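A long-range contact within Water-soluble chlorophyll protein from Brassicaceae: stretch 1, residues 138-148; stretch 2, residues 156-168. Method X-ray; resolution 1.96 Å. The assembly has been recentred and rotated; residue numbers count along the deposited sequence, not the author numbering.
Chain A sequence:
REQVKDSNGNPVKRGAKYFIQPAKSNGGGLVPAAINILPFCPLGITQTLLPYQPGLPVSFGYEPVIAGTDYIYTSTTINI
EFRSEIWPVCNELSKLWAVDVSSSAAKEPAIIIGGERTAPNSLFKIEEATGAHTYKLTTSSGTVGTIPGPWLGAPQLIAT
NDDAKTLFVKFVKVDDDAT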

ATOM      1  N   THR A 138       1.501  32.240   2.596  1.00 32.37           N
ATOM      2  CA  THR A 138       0.298  32.456   3.370  1.00 33.24           C
ATOM      3  C   THR A 138      -0.944  32.155   2.544  1.00 31.45           C
ATOM      4  O   THR A 138      -0.886  32.003   1.313  1.00 36.73           O
ATOM      5  CB  THR A 138       0.141  33.915   3.917  1.00 36.69           C
ATOM      6  OG1 THR A 138      -0.088  34.800   2.830  1.00 36.59           O
ATOM      7  CG2 THR A 138       1.331  34.418   4.710  1.00 37.61           C
ATOM      8  N   THR A 139      -2.047  32.024   3.264  1.00 33.69           N
ATOM      9  CA  THR A 139      -3.398  31.781   2.749  1.00 37.52           C
ATOM     10  C   THR A 139      -4.358  32.537   3.641  1.00 41.93           C
ATOM     11  O   THR A 139      -4.013  32.928   4.777  1.00 41.00           O
ATOM     12  CB  THR A 139      -3.872  30.305   2.898  1.00 37.21           C
ATOM     13  OG1 THR A 139      -4.050  29.981   4.293  1.00 35.13           O
ATOM     14  CG2 THR A 139      -2.857  29.361   2.302  1.00 37.12           C
ATOM     15  N   SER A 140      -5.603  32.650   3.203  1.00 39.18           N
ATOM     16  CA  SER A 140      -6.577  33.309   4.049  1.00 37.81           C
ATOM     17  C   SER A 140      -6.922  32.450   5.267  1.00 40.92           C
ATOM     18  O   SER A 140      -7.552  32.923   6.212  1.00 41.43           O
ATOM     19  CB  SER A 140      -7.812  33.604   3.245  1.00 41.25           C
ATOM     20  OG  SER A 140      -8.415  32.406   2.772  1.00 38.96           O
ATOM     21  N   SER A 141      -6.521  31.179   5.296  1.00 40.95           N
ATOM     22  CA  SER A 141      -6.716  30.420   6.561  1.00 41.26           C
ATOM     23  C   SER A 141      -5.492  30.444   7.496  1.00 41.12           C
ATOM     24  O   SER A 141      -5.486  29.766   8.498  1.00 39.15           O
ATOM     25  CB  SER A 141      -7.139  28.968   6.292  1.00 42.21           C
ATOM     26  OG  SER A 141      -7.932  28.880   5.118  1.00 43.38           O
ATOM     27  N   GLY A 142      -4.460  31.199   7.176  1.00 39.49           N
ATOM     28  CA  GLY A 142      -3.263  31.145   8.002  1.00 38.06           C
ATOM     29  C   GLY A 142      -2.038  30.948   7.156  1.00 37.50           C
ATOM     30  O   GLY A 142      -2.110  30.742   5.955  1.00 40.26           O
ATOM     31  N   THR A 143      -0.899  30.963   7.812  1.00 32.65           N
ATOM     32  CA  THR A 143       0.361  30.785   7.192  1.00 31.11           C
ATOM     33  C   THR A 143       0.583  29.315   6.996  1.00 28.85           C
ATOM     34  O   THR A 143       0.111  28.486   7.793  1.00 30.26           O
ATOM     35  CB  THR A 143       1.432  31.347   8.119  1.00 36.01           C
ATOM     36  OG1 THR A 143       1.132  32.717   8.289  1.00 34.14           O
ATOM     37  CG2 THR A 143       2.824  31.212   7.531  1.00 36.08           C
ATOM     38  N   VAL A 144       1.288  28.962   5.930  1.00 27.53           N
ATOM     39  CA  VAL A 144       1.581  27.578   5.745  1.00 24.84           C
ATOM     40  C   VAL A 144       2.646  27.173   6.810  1.00 25.72           C
ATOM     41  O   VAL A 144       3.752  27.753   6.872  1.00 27.91           O
ATOM     42  CB  VAL A 144       2.063  27.313   4.305  1.00 27.15           C
ATOM     43  CG1 VAL A 144       2.602  25.908   4.176  1.00 23.84           C
ATOM     44  CG2 VAL A 144       0.911  27.569   3.337  1.00 29.19           C
ATOM     45  N   GLY A 145       2.319  26.210   7.645  1.00 26.89           N
ATOM     46  CA  GLY A 145       3.341  25.598   8.518  1.00 28.78           C
ATOM     47  C   GLY A 145       3.390  24.093   8.370  1.00 28.97           C
ATOM     48  O   GLY A 145       2.801  23.541   7.440  1.00 28.98           O
ATOM     49  N   THR A 146       4.041  23.419   9.315  1.00 25.72           N
ATOM     50  CA  THR A 146       3.989  21.956   9.357  1.00 28.86           C
ATOM     51  C   THR A 146       3.712  21.416  10.749  1.00 31.15           C
ATOM     52  O   THR A 146       3.893  22.141  11.765  1.00 27.87           O
ATOM     53  CB  THR A 146       5.310  21.345   8.813  1.00 30.42           C
ATOM     54  OG1 THR A 146       6.382  21.658   9.691  1.00 28.80           O
ATOM     55  CG2 THR A 146       5.665  21.906   7.420  1.00 31.57           C
ATOM     56  N   ILE A 147       3.212  20.181  10.757  1.00 28.81           N
ATOM     57  CA  ILE A 147       3.258  19.299  11.882  1.00 30.20           C
ATOM     58  C   ILE A 147       3.891  17.995  11.422  1.00 32.54           C
ATOM     59  O   ILE A 147       3.917  17.741  10.212  1.00 29.51           O
ATOM     60  CB  ILE A 147       1.863  18.913  12.395  1.00 30.39           C
ATOM     61  CG1 ILE A 147       0.991  18.425  11.248  1.00 33.13           C
ATOM     62  CG2 ILE A 147       1.273  20.080  13.194  1.00 35.18           C
ATOM     63  CD1 ILE A 147      -0.376  17.991  11.675  1.00 39.03           C
ATOM     64  N   PRO A 148       4.351  17.138  12.373  1.00 33.09           N
ATOM     65  CA  PRO A 148       4.830  15.812  11.986  1.00 30.77           C
ATOM     66  C   PRO A 148       3.706  15.024  11.344  1.00 31.79           C
ATOM     67  O   PRO A 148       2.647  14.897  11.949  1.00 25.49           O
ATOM     68  CB  PRO A 148       5.263  15.178  13.334  1.00 34.90           C
ATOM     69  CG  PRO A 148       5.593  16.353  14.209  1.00 36.76           C
ATOM     70  CD  PRO A 148       4.520  17.361  13.831  1.00 37.02           C
ATOM     71  N   GLN A 156       4.271  17.589   7.513  1.00 26.40           N
ATOM     72  CA  GLN A 156       3.122  17.699   6.642  1.00 27.76           C
ATOM     73  C   GLN A 156       2.642  19.137   6.654  1.00 29.44           C
ATOM     74  O   GLN A 156       2.577  19.750   7.743  1.00 25.47           O
ATOM     75  CB  GLN A 156       2.041  16.806   7.168  1.00 27.17           C
ATOM     76  CG  GLN A 156       0.765  17.013   6.451  1.00 31.86           C
ATOM     77  CD  GLN A 156      -0.377  16.310   7.095  1.00 33.63           C
ATOM     78  OE1 GLN A 156      -0.210  15.381   7.866  1.00 33.43           O
ATOM     79  NE2 GLN A 156      -1.570  16.761   6.769  1.00 43.38           N
ATOM     80  N   LEU A 157       2.248  19.663   5.488  1.00 26.09           N
ATOM     81  CA  LEU A 157       1.824  21.037   5.402  1.00 25.15           C
ATOM     82  C   LEU A 157       0.460  21.193   5.903  1.00 23.50           C
ATOM     83  O   LEU A 157      -0.434  20.462   5.498  1.00 29.19           O
ATOM     84  CB  LEU A 157       1.871  21.599   3.985  1.00 25.82           C
ATOM     85  CG  LEU A 157       3.194  22.206   3.567  1.00 25.99           C
ATOM     86  CD1 LEU A 157       4.333  21.166   3.578  1.00 29.72           C
ATOM     87  CD2 LEU A 157       3.053  22.837   2.213  1.00 25.91           C
ATOM     88  N   ILE A 158       0.293  22.213   6.754  1.00 26.37           N
ATOM     89  CA  ILE A 158      -1.003  22.717   7.197  1.00 26.20           C
ATOM     90  C   ILE A 158      -1.067  24.241   7.142  1.00 28.01           C
ATOM     91  O   ILE A 158      -0.070  24.913   6.938  1.00 32.31           O
ATOM     92  CB  ILE A 158      -1.264  22.314   8.636  1.00 31.69           C
ATOM     93  CG1 ILE A 158      -0.182  22.935   9.522  1.00 33.42           C
ATOM     94  CG2 ILE A 158      -1.366  20.791   8.733  1.00 32.14           C
ATOM     95  CD1 ILE A 158      -0.085  22.311  10.883  1.00 39.25           C
ATOM     96  N   ALA A 159      -2.259  24.804   7.266  1.00 29.95           N
ATOM     97  CA  ALA A 159      -2.420  26.229   7.494  1.00 31.75           C
ATOM     98  C   ALA A 159      -2.633  26.513   8.985  1.00 34.22           C
ATOM     99  O   ALA A 159      -3.456  25.898   9.643  1.00 32.63           O
ATOM    100  CB  ALA A 159      -3.574  26.830   6.672  1.00 30.42           C
ATOM    101  N   THR A 160      -1.894  27.488   9.497  1.00 32.99           N
ATOM    102  CA  THR A 160      -1.863  27.726  10.923  1.00 35.89           C
ATOM    103  C   THR A 160      -1.589  29.199  11.169  1.00 36.51           C
ATOM    104  O   THR A 160      -0.937  29.865  10.361  1.00 41.62           O
ATOM    105  CB  THR A 160      -0.733  26.903  11.566  1.00 38.16           C
ATOM    106  OG1 THR A 160      -0.767  27.052  12.976  1.00 39.87           O
ATOM    107  CG2 THR A 160       0.630  27.346  11.097  1.00 36.97           C
ATOM    108  N   ASN A 161      -2.084  29.721  12.282  1.00 37.12           N
ATOM    109  CA  ASN A 161      -1.645  31.028  12.734  1.00 37.41           C
ATOM    110  C   ASN A 161      -0.704  30.945  13.929  1.00 36.03           C
ATOM    111  O   ASN A 161      -0.453  31.958  14.559  1.00 38.81           O
ATOM    112  CB  ASN A 161      -2.861  31.902  13.039  1.00 39.07           C
ATOM    113  CG  ASN A 161      -3.655  32.215  11.794  1.00 40.56           C
ATOM    114  OD1 ASN A 161      -3.145  32.835  10.860  1.00 43.03           O
ATOM    115  ND2 ASN A 161      -4.890  31.791  11.766  1.00 42.10           N
ATOM    116  N   ASP A 162      -0.196  29.760  14.241  1.00 30.53           N
ATOM    117  CA  ASP A 162       0.891  29.618  15.202  1.00 32.93           C
ATOM    118  C   ASP A 162       2.240  29.936  14.558  1.00 36.53           C
ATOM    119  O   ASP A 162       2.758  29.149  13.716  1.00 34.93           O
ATOM    120  CB  ASP A 162       0.874  28.216  15.737  1.00 33.80           C
ATOM    121  CG  ASP A 162       1.922  27.963  16.769  1.00 32.17           C
ATOM    122  OD1 ASP A 162       2.907  28.733  16.894  1.00 32.33           O
ATOM    123  OD2 ASP A 162       1.743  26.926  17.426  1.00 36.90           O
ATOM    124  N   ASP A 163       2.799  31.080  14.950  1.00 34.39           N
ATOM    125  CA  ASP A 163       4.033  31.599  14.370  1.00 36.68           C
ATOM    126  C   ASP A 163       5.208  30.599  14.519  1.00 39.36           C
ATOM    127  O   ASP A 163       6.125  30.596  13.700  1.00 39.91           O
ATOM    128  CB  ASP A 163       4.450  32.953  15.031  1.00 37.11           C
ATOM    129  CG  ASP A 163       3.559  34.151  14.628  1.00 42.81           C
ATOM    130  OD1 ASP A 163       2.747  34.062  13.683  1.00 46.58           O
ATOM    131  OD2 ASP A 163       3.687  35.240  15.247  1.00 46.19           O
ATOM    132  N   ALA A 164       5.215  29.784  15.571  1.00 35.21           N
ATOM    133  CA  ALA A 164       6.321  28.847  15.763  1.00 35.13           C
ATOM    134  C   ALA A 164       6.270  27.678  14.709  1.00 33.95           C
ATOM    135  O   ALA A 164       7.224  26.909  14.556  1.00 31.69           O
ATOM    136  CB  ALA A 164       6.280  28.293  17.165  1.00 36.58           C
ATOM    137  N   LYS A 165       5.155  27.552  13.985  1.00 32.00           N
ATOM    138  CA  LYS A 165       5.024  26.482  13.035  1.00 31.56           C
ATOM    139  C   LYS A 165       5.292  26.867  11.591  1.00 33.12           C
ATOM    140  O   LYS A 165       5.246  25.998  10.708  1.00 30.32           O
ATOM    141  CB  LYS A 165       3.674  25.844  13.138  1.00 31.57           C
ATOM    142  CG  LYS A 165       3.499  25.054  14.408  1.00 32.14           C
ATOM    143  CD  LYS A 165       2.175  24.366  14.303  1.00 34.61           C
ATOM    144  CE  LYS A 165       1.851  23.740  15.629  1.00 34.94           C
ATOM    145  NZ  LYS A 165       0.398  23.753  15.822  1.00 38.83           N
ATOM    146  N   THR A 166       5.602  28.130  11.340  1.00 34.77           N
ATOM    147  CA  THR A 166       5.817  28.599   9.961  1.00 32.88           C
ATOM    148  C   THR A 166       6.881  27.785   9.228  1.00 30.48           C
ATOM    149  O   THR A 166       7.898  27.410   9.803  1.00 27.61           O
ATOM    150  CB  THR A 166       6.190  30.061   9.993  1.00 32.14           C
ATOM    151  OG1 THR A 166       5.052  30.755  10.513  1.00 32.26           O
ATOM    152  CG2 THR A 166       6.513  30.603   8.579  1.00 32.35           C
ATOM    153  N   LEU A 167       6.590  27.473   7.975  1.00 31.50           N
ATOM    154  CA  LEU A 167       7.525  26.782   7.094  1.00 28.41           C
ATOM    155  C   LEU A 167       8.265  27.795   6.262  1.00 30.98           C
ATOM    156  O   LEU A 167       7.648  28.483   5.450  1.00 30.72           O
ATOM    157  CB  LEU A 167       6.771  25.807   6.184  1.00 26.93           C
ATOM    158  CG  LEU A 167       7.720  25.069   5.207  1.00 29.06           C
ATOM    159  CD1 LEU A 167       8.714  24.176   5.951  1.00 29.80           C
ATOM    160  CD2 LEU A 167       6.816  24.250   4.286  1.00 33.35           C
ATOM    161  N   PHE A 168       9.582  27.866   6.447  1.00 27.60           N
ATOM    162  CA  PHE A 168      10.421  28.751   5.672  1.00 31.43           C
ATOM    163  C   PHE A 168      11.018  28.006   4.482  1.00 25.62           C
ATOM    164  O   PHE A 168      11.575  26.906   4.649  1.00 31.01           O
ATOM    165  CB  PHE A 168      11.485  29.395   6.584  1.00 32.53           C
ATOM    166  CG  PHE A 168      10.878  30.225   7.683  1.00 35.80           C
ATOM    167  CD1 PHE A 168      10.271  31.435   7.395  1.00 36.06           C
ATOM    168  CD2 PHE A 168      10.871  29.773   9.004  1.00 38.41           C
ATOM    169  CE1 PHE A 168       9.690  32.193   8.398  1.00 41.87           C
ATOM    170  CE2 PHE A 168      10.270  30.526  10.003  1.00 38.70           C
ATOM    171  CZ  PHE A 168       9.695  31.738   9.705  1.00 38.37           C
TER
HETATM  172  O   HOH W   1       5.183  29.118   4.810  1.00 30.55           O
HETATM  173  O   HOH W   2       7.285  24.071   9.711  1.00 41.51           O

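The two stretches are joined chiefly through their backbones. Strand 142-148 runs antiparallel to strand 156-160, the N-to-C directions lying 149° apart, and 851 Å² of surface is buried between the stretches, both sides summed. Three hydrogen-bonded pairs form the ladder. T143 and T160 exchange two bonds, T143 N to T160 O and T160 N to T143 O, each 2.8 Å. G145 and I158 do the same, with G145 N to I158 O at 2.8 Å and I158 N to G145 O at 2.9 Å. At the far end, Q156 N reaches I147 O at 2.7 Å in an almost straight bond, and I147 N returns to Q156 O at 3.1 Å. Between these pairs lie the non-hydrogen-bonded pairs V144-A159 and T146-L157, where CA atoms come within 4.6 Å and CA-H...O contacts fill the gaps; the shortest places T146 CA 3.1 Å from Q156 O.

Beyond T160 the second stretch turns through a short 3-10 segment, 163-165, and comes back to stretch 1. Here L167 N donates to V144 O (3.1 Å) and T146 N donates to K165 O (3.2 Å), so the peptide groups flanking G145 are also engaged. Two waters reinforce this return. Water 1 lies within hydrogen-bonding distance of V144 O (2.9 Å) and L167 O (2.6 Å); water 2 donates to K165 O at 3.0 Å and is hydrogen-bonded to T146 OG1 at 2.6 Å.

Both glycines suit places where a side chain would not fit. G145 CA packs 2.9 Å from K165 O, and an ideal CB on G145 would fall 2.3 Å from that same oxygen, a clash. G142 closes the type I turn that starts at T139; its phi of 130° would jam a CB against the preceding carbonyl, and the same CB would sit 2.8 Å from T160 O. The turn is held by T139 N to G142 O and G142 N to T139 O, both 3.0 Å. The T139 hydroxyl adds to it, OG1 donating to G142 O at 2.7 Å and accepting a weak bond from S141 N at 2.9 Å.

Side chains alternate between the two faces of the sheet. V144, T146, L157 and A159 share one face, where V144 CG1 meets L157 CD2 at 3.7 Å; the small methyl of A159 lies 4.0 Å, measured from CB, from T139 OG1. T146 is well covered, its CG2 lying 4.1 Å from L167 CD1 while its hydroxyl binds water 2. T143, I147, Q156, I158 and T160 occupy the other face. There I158, with chi1 in p and chi2 in t, brings its CD1 to 3.5 Å from I147 CG2, an apolar contact between neighbouring strands. V144, L157, I158 and A159 are buried, and their apolar side chains suit these places because they bring in no polar group that would need a partner.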